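Outer membrane protein Omp121 (Bacteroides thetaiotaomicron, PDB 5FQ8) probably imports substrates across the outer membrane as a TonB-dependent transporter, a plugged beta-barrel that also binds calcium. Local coordinates at residues G176-T187 against A251-N262. Sequence-based numbering, arbitrary orientation.
Sequences GIEYNGGVQWST and AGFRYSNSLSFN
Tyr179 gives its hydroxyl to the side-chain carbonyl of Asn257: OH to OD1 is 2.9 Å, the donor lying in the carbonyl plane and ring and amide only 23° apart. With CG trans to the backbone N (chi1 168°), the ring leans along its own strand over Gly181, whose backbone N faces it, while its CD1 meets Leu259 CD1 at 3.5 Å. A phenylalanine here would probably leave Asn257 OD1 without its hydroxyl partner and the amide freer to turn. Further along the same face, Phe253 turns its edge to the face of the Trp185 indole in a T-shaped pair, planes at 72°, with CD1 3.5 Å from Trp185 NE1; the next ring atom, CE1, rests 3.6 Å from Val183 CG1. Near the other end, Ile177 CD1 touches Phe261 CE2, and a neighbouring subunit packs on both.

These are adjacent antiparallel strands of the transmembrane barrel. Gly182 and Ser256 pair through two nearly straight backbone bonds, N to O 2.9 Å from Gly182 to Ser256 and 3.0 Å in return. Strand 973-983 flanks 177-188 on its other edge, closing the barrel between first and last strands.

The opposite face looks inward, to the plug. There the Gln184 amide stacks flat on the Arg254 guanidinium, OE1 3.4 Å above its plane, an overlap of faces and not a bond between the two. The hydrogen bond of Gln184 OE1 goes instead to Tyr934 OH. Arg254 NH2 reaches Arg56 O, and Ser258 OG bonds Asp136 OD2, tying this wall to the plug domain.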
ATOM      1  N   GLY B 176       3.678 -39.588 -33.701  1.00 35.96           N
ATOM      2  CA  GLY B 176       2.648 -38.655 -33.294  1.00 35.26           C
ATOM      3  C   GLY B 176       3.155 -37.383 -32.650  1.00 34.51           C
ATOM      4  O   GLY B 176       2.521 -36.846 -31.742  1.00 33.99           O
ATOM      5  N   ILE B 177       4.291 -36.883 -33.120  1.00 34.47           N
ATOM      6  CA  ILE B 177       4.901 -35.669 -32.601  1.00 33.82           C
ATOM      7  C   ILE B 177       4.899 -34.635 -33.706  1.00 33.53           C
ATOM      8  O   ILE B 177       5.490 -34.860 -34.762  1.00 33.95           O
ATOM      9  CB  ILE B 177       6.333 -35.912 -32.108  1.00 34.05           C
ATOM     10  CG1 ILE B 177       6.370 -36.957 -31.004  1.00 34.39           C
ATOM     11  CG2 ILE B 177       6.943 -34.620 -31.626  1.00 33.41           C
ATOM     12  CD1 ILE B 177       7.768 -37.324 -30.597  1.00 34.74           C
ATOM     13  N   GLU B 178       4.267 -33.497 -33.456  1.00 32.86           N
ATOM     14  CA  GLU B 178       4.279 -32.356 -34.361  1.00 32.52           C
ATOM     15  C   GLU B 178       4.963 -31.176 -33.696  1.00 31.93           C
ATOM     16  O   GLU B 178       4.565 -30.767 -32.610  1.00 31.48           O
ATOM     17  CB  GLU B 178       2.865 -31.970 -34.759  1.00 32.28           C
ATOM     18  CG  GLU B 178       2.794 -30.783 -35.680  1.00 31.96           C
ATOM     19  CD  GLU B 178       1.384 -30.396 -35.983  1.00 31.75           C
ATOM     20  OE1 GLU B 178       0.483 -31.203 -35.688  1.00 35.33           O
ATOM     21  OE2 GLU B 178       1.177 -29.283 -36.507  1.00 37.50           O
ATOM     22  N   TYR B 179       5.979 -30.636 -34.344  1.00 31.96           N
ATOM     23  CA  TYR B 179       6.685 -29.455 -33.870  1.00 31.46           C
ATOM     24  C   TYR B 179       6.424 -28.282 -34.800  1.00 34.13           C
ATOM     25  O   TYR B 179       6.405 -28.449 -36.013  1.00 31.48           O
ATOM     26  CB  TYR B 179       8.167 -29.714 -33.789  1.00 31.79           C
ATOM     27  CG  TYR B 179       9.019 -28.489 -33.581  1.00 31.39           C
ATOM     28  CD1 TYR B 179       9.002 -27.802 -32.381  1.00 32.77           C
ATOM     29  CD2 TYR B 179       9.874 -28.044 -34.571  1.00 31.58           C
ATOM     30  CE1 TYR B 179       9.792 -26.700 -32.181  1.00 30.55           C
ATOM     31  CE2 TYR B 179      10.675 -26.950 -34.380  1.00 31.27           C
ATOM     32  CZ  TYR B 179      10.630 -26.277 -33.184  1.00 30.75           C
ATOM     33  OH  TYR B 179      11.428 -25.174 -32.993  1.00 30.47           O
ATOM     34  N   ASN B 180       6.200 -27.101 -34.226  1.00 47.81           N
ATOM     35  CA  ASN B 180       6.154 -25.855 -34.979  1.00 30.19           C
ATOM     36  C   ASN B 180       7.150 -24.894 -34.358  1.00 29.85           C
ATOM     37  O   ASN B 180       7.077 -24.617 -33.159  1.00 31.72           O
ATOM     38  CB  ASN B 180       4.757 -25.240 -34.976  1.00 29.78           C
ATOM     39  CG  ASN B 180       3.772 -26.035 -35.780  1.00 30.15           C
ATOM     40  OD1 ASN B 180       3.644 -25.846 -36.980  1.00 30.36           O
ATOM     41  ND2 ASN B 180       3.058 -26.930 -35.122  1.00 36.09           N
ATOM     42  N   GLY B 181       8.077 -24.399 -35.159  1.00 29.99           N
ATOM     43  CA  GLY B 181       9.074 -23.474 -34.676  1.00 29.74           C
ATOM     44  C   GLY B 181       9.046 -22.212 -35.501  1.00 29.49           C
ATOM     45  O   GLY B 181       9.120 -22.269 -36.722  1.00 29.81           O
ATOM     46  N   GLY B 182       8.920 -21.056 -34.857  1.00 28.95           N
ATOM     47  CA  GLY B 182       8.667 -19.826 -35.567  1.00 28.69           C
ATOM     48  C   GLY B 182       9.608 -18.721 -35.139  1.00 28.49           C
ATOM     49  O   GLY B 182      10.206 -18.753 -34.073  1.00 36.00           O
ATOM     50  N   VAL B 183       9.702 -17.728 -36.005  1.00 28.38           N
ATOM     51  CA  VAL B 183      10.546 -16.559 -35.819  1.00 28.19           C
ATOM     52  C   VAL B 183       9.898 -15.431 -36.594  1.00 27.97           C
ATOM     53  O   VAL B 183       9.490 -15.625 -37.735  1.00 28.22           O
ATOM     54  CB  VAL B 183      11.979 -16.824 -36.310  1.00 28.68           C
ATOM     55  CG1 VAL B 183      12.652 -15.544 -36.635  1.00 28.59           C
ATOM     56  CG2 VAL B 183      12.764 -17.564 -35.270  1.00 28.82           C
ATOM     57  N   GLN B 184       9.755 -14.262 -35.986  1.00 36.11           N
ATOM     58  CA  GLN B 184       9.102 -13.196 -36.733  1.00 35.31           C
ATOM     59  C   GLN B 184       9.522 -11.838 -36.215  1.00 27.02           C
ATOM     60  O   GLN B 184       9.811 -11.670 -35.036  1.00 26.77           O
ATOM     61  CB  GLN B 184       7.575 -13.314 -36.705  1.00 38.99           C
ATOM     62  CG  GLN B 184       6.942 -12.727 -35.510  1.00 26.61           C
ATOM     63  CD  GLN B 184       5.485 -12.426 -35.718  1.00 26.40           C
ATOM     64  OE1 GLN B 184       4.753 -13.217 -36.289  1.00 26.61           O
ATOM     65  NE2 GLN B 184       5.051 -11.271 -35.238  1.00 26.01           N
ATOM     66  N   TRP B 185       9.569 -10.879 -37.125  1.00 27.07           N
ATOM     67  CA  TRP B 185       9.961  -9.517 -36.832  1.00 26.83           C
ATOM     68  C   TRP B 185       8.761  -8.592 -36.928  1.00 37.47           C
ATOM     69  O   TRP B 185       7.830  -8.835 -37.696  1.00 26.57           O
ATOM     70  CB  TRP B 185      11.032  -9.049 -37.803  1.00 27.21           C
ATOM     71  CG  TRP B 185      12.279  -9.751 -37.672  1.00 27.56           C
ATOM     72  CD1 TRP B 185      13.375  -9.332 -37.019  1.00 30.01           C
ATOM     73  CD2 TRP B 185      12.584 -11.026 -38.195  1.00 27.99           C
ATOM     74  NE1 TRP B 185      14.364 -10.267 -37.097  1.00 28.00           N
ATOM     75  CE2 TRP B 185      13.895 -11.322 -37.824  1.00 28.26           C
ATOM     76  CE3 TRP B 185      11.876 -11.952 -38.948  1.00 30.11           C
ATOM     77  CZ2 TRP B 185      14.515 -12.496 -38.183  1.00 28.74           C
ATOM     78  CZ3 TRP B 185      12.494 -13.115 -39.303  1.00 28.68           C
ATOM     79  CH2 TRP B 185      13.798 -13.377 -38.922  1.00 28.94           C
ATOM     80  N   SER B 186       8.801  -7.509 -36.162  1.00 29.10           N
ATOM     81  CA  SER B 186       7.808  -6.453 -36.278  1.00 25.88           C
ATOM     82  C   SER B 186       8.517  -5.123 -36.469  1.00 25.89           C
ATOM     83  O   SER B 186       9.479  -4.832 -35.759  1.00 25.85           O
ATOM     84  CB  SER B 186       6.902  -6.418 -35.059  1.00 25.46           C
ATOM     85  OG  SER B 186       7.625  -6.593 -33.858  1.00 25.33           O
ATOM     86  N   THR B 187       8.078  -4.354 -37.467  1.00 25.98           N
ATOM     87  CA  THR B 187       8.519  -2.986 -37.666  1.00 25.98           C
ATOM     88  C   THR B 187       7.320  -2.046 -37.738  1.00 25.74           C
ATOM     89  O   THR B 187       6.184  -2.457 -37.981  1.00 25.68           O
ATOM     90  CB  THR B 187       9.339  -2.828 -38.928  1.00 26.44           C
ATOM     91  OG1 THR B 187       8.497  -3.102 -40.046  1.00 26.63           O
ATOM     92  CG2 THR B 187      10.503  -3.759 -38.912  1.00 26.73           C
ATOM     93  N   ALA B 251      13.696  -3.225 -34.570  1.00 26.33           N
ATOM     94  CA  ALA B 251      12.863  -4.278 -35.113  1.00 26.35           C
ATOM     95  C   ALA B 251      12.440  -5.161 -33.959  1.00 26.09           C
ATOM     96  O   ALA B 251      13.283  -5.651 -33.210  1.00 26.19           O
ATOM     97  CB  ALA B 251      13.613  -5.077 -36.170  1.00 49.43           C
ATOM     98  N   GLY B 252      11.141  -5.321 -33.780  1.00 26.96           N
ATOM     99  CA  GLY B 252      10.679  -6.310 -32.837  1.00 25.63           C
ATOM    100  C   GLY B 252      11.133  -7.685 -33.265  1.00 27.60           C
ATOM    101  O   GLY B 252      11.267  -7.968 -34.452  1.00 34.15           O
ATOM    102  N   PHE B 253      11.424  -8.532 -32.292  1.00 30.45           N
ATOM    103  CA  PHE B 253      11.749  -9.920 -32.573  1.00 27.03           C
ATOM    104  C   PHE B 253      10.897 -10.811 -31.693  1.00 26.15           C
ATOM    105  O   PHE B 253      10.605 -10.459 -30.549  1.00 25.83           O
ATOM    106  CB  PHE B 253      13.209 -10.206 -32.356  1.00 26.68           C
ATOM    107  CG  PHE B 253      13.607 -11.603 -32.722  1.00 30.32           C
ATOM    108  CD1 PHE B 253      13.871 -11.940 -34.040  1.00 35.13           C
ATOM    109  CD2 PHE B 253      13.719 -12.583 -31.755  1.00 27.15           C
ATOM    110  CE1 PHE B 253      14.237 -13.224 -34.380  1.00 27.93           C
ATOM    111  CE2 PHE B 253      14.091 -13.865 -32.092  1.00 27.58           C
ATOM    112  CZ  PHE B 253      14.343 -14.184 -33.406  1.00 27.97           C
ATOM    113  N   ARG B 254      10.474 -11.943 -32.246  1.00 26.38           N
ATOM    114  CA  ARG B 254       9.641 -12.899 -31.532  1.00 26.29           C
ATOM    115  C   ARG B 254      10.039 -14.297 -31.978  1.00 30.03           C
ATOM    116  O   ARG B 254      10.156 -14.553 -33.180  1.00 27.06           O
ATOM    117  CB  ARG B 254       8.151 -12.641 -31.790  1.00 26.01           C
ATOM    118  CG  ARG B 254       7.216 -13.583 -31.061  1.00 25.93           C
ATOM    119  CD  ARG B 254       5.795 -13.588 -31.622  1.00 25.83           C
ATOM    120  NE  ARG B 254       5.593 -14.579 -32.679  1.00 26.23           N
ATOM    121  CZ  ARG B 254       4.398 -14.949 -33.128  1.00 26.26           C
ATOM    122  NH1 ARG B 254       3.310 -14.422 -32.610  1.00 30.23           N
ATOM    123  NH2 ARG B 254       4.285 -15.846 -34.089  1.00 26.66           N
ATOM    124  N   TYR B 255      10.265 -15.192 -31.017  1.00 39.94           N
ATOM    125  CA  TYR B 255      10.582 -16.585 -31.310  1.00 38.41           C
ATOM    126  C   TYR B 255       9.595 -17.493 -30.606  1.00 27.21           C
ATOM    127  O   TYR B 255       9.283 -17.282 -29.443  1.00 26.91           O
ATOM    128  CB  TYR B 255      12.005 -16.941 -30.916  1.00 27.62           C
ATOM    129  CG  TYR B 255      12.352 -16.799 -29.463  1.00 27.43           C
ATOM    130  CD1 TYR B 255      12.148 -17.842 -28.578  1.00 30.01           C
ATOM    131  CD2 TYR B 255      12.938 -15.644 -28.981  1.00 27.21           C
ATOM    132  CE1 TYR B 255      12.487 -17.730 -27.251  1.00 27.41           C
ATOM    133  CE2 TYR B 255      13.281 -15.525 -27.659  1.00 27.08           C
ATOM    134  CZ  TYR B 255      13.050 -16.575 -26.800  1.00 27.18           C
ATOM    135  OH  TYR B 255      13.384 -16.474 -25.479  1.00 31.77           O
ATOM    136  N   SER B 256       9.074 -18.475 -31.331  1.00 27.51           N
ATOM    137  CA  SER B 256       8.058 -19.369 -30.805  1.00 27.50           C
ATOM    138  C   SER B 256       8.482 -20.812 -30.981  1.00 28.04           C
ATOM    139  O   SER B 256       9.153 -21.153 -31.951  1.00 28.44           O
ATOM    140  CB  SER B 256       6.718 -19.176 -31.479  1.00 27.35           C
ATOM    141  OG  SER B 256       5.874 -20.262 -31.136  1.00 27.49           O
ATOM    142  N   ASN B 257       8.069 -21.660 -30.040  1.00 28.08           N
ATOM    143  CA  ASN B 257       8.332 -23.094 -30.078  1.00 28.60           C
ATOM    144  C   ASN B 257       7.064 -23.799 -29.634  1.00 28.57           C
ATOM    145  O   ASN B 257       6.555 -23.521 -28.547  1.00 28.23           O
ATOM    146  CB  ASN B 257       9.500 -23.484 -29.164  1.00 28.81           C
ATOM    147  CG  ASN B 257      10.839 -23.026 -29.685  1.00 29.00           C
ATOM    148  OD1 ASN B 257      11.388 -23.612 -30.589  1.00 29.47           O
ATOM    149  ND2 ASN B 257      11.373 -21.983 -29.104  1.00 28.68           N
ATOM    150  N   SER B 258       6.556 -24.707 -30.457  1.00 29.75           N
ATOM    151  CA  SER B 258       5.353 -25.454 -30.121  1.00 28.99           C
ATOM    152  C   SER B 258       5.555 -26.932 -30.407  1.00 44.38           C
ATOM    153  O   SER B 258       6.049 -27.292 -31.475  1.00 33.68           O
ATOM    154  CB  SER B 258       4.161 -24.937 -30.897  1.00 28.79           C
ATOM    155  OG  SER B 258       3.047 -25.772 -30.684  1.00 28.94           O
ATOM    156  N   LEU B 259       5.149 -27.781 -29.463  1.00 29.75           N
ATOM    157  CA  LEU B 259       5.270 -29.226 -29.568  1.00 30.38           C
ATOM    158  C   LEU B 259       3.928 -29.878 -29.267  1.00 30.44           C
ATOM    159  O   LEU B 259       3.106 -29.319 -28.550  1.00 30.01           O
ATOM    160  CB  LEU B 259       6.325 -29.737 -28.602  1.00 30.60           C
ATOM    161  CG  LEU B 259       7.304 -30.826 -28.999  1.00 33.40           C
ATOM    162  CD1 LEU B 259       8.226 -30.296 -30.039  1.00 31.36           C
ATOM    163  CD2 LEU B 259       8.092 -31.221 -27.791  1.00 33.93           C
ATOM    164  N   SER B 260       3.702 -31.075 -29.800  1.00 31.02           N
ATOM    165  CA  SER B 260       2.502 -31.812 -29.429  1.00 31.17           C
ATOM    166  C   SER B 260       2.748 -33.309 -29.555  1.00 31.90           C
ATOM    167  O   SER B 260       3.559 -33.743 -30.367  1.00 32.32           O
ATOM    168  CB  SER B 260       1.309 -31.382 -30.274  1.00 31.01           C
ATOM    169  OG  SER B 260       1.295 -32.064 -31.497  1.00 31.53           O
ATOM    170  N   PHE B 261       2.050 -34.088 -28.726  1.00 35.55           N
ATOM    171  CA  PHE B 261       2.196 -35.541 -28.658  1.00 33.70           C
ATOM    172  C   PHE B 261       0.820 -36.186 -28.693  1.00 33.01           C
ATOM    173  O   PHE B 261      -0.073 -35.785 -27.948  1.00 34.51           O
ATOM    174  CB  PHE B 261       2.929 -35.991 -27.392  1.00 33.17           C
ATOM    175  CG  PHE B 261       4.346 -35.519 -27.295  1.00 36.12           C
ATOM    176  CD1 PHE B 261       4.632 -34.268 -26.793  1.00 32.18           C
ATOM    177  CD2 PHE B 261       5.392 -36.339 -27.669  1.00 36.39           C
ATOM    178  CE1 PHE B 261       5.927 -33.826 -26.685  1.00 32.13           C
ATOM    179  CE2 PHE B 261       6.696 -35.904 -27.560  1.00 36.04           C
ATOM    180  CZ  PHE B 261       6.963 -34.639 -27.064  1.00 32.73           C
ATOM    181  N   ASN B 262       0.670 -37.217 -29.510  1.00 33.65           N
ATOM    182  CA  ASN B 262      -0.628 -37.673 -29.974  1.00 36.17           C
ATOM    183  C   ASN B 262      -0.622 -39.187 -30.136  1.00 40.20           C
ATOM    184  O   ASN B 262       0.423 -39.801 -30.370  1.00 45.75           O
ATOM    185  CB  ASN B 262      -0.950 -36.971 -31.299  1.00 33.74           C
ATOM    186  CG  ASN B 262      -2.259 -37.405 -31.917  1.00 35.42           C
ATOM    187  OD1 ASN B 262      -3.000 -38.207 -31.372  1.00 34.35           O
ATOM    188  ND2 ASN B 262      -2.551 -36.852 -33.076  1.00 46.22           N
TER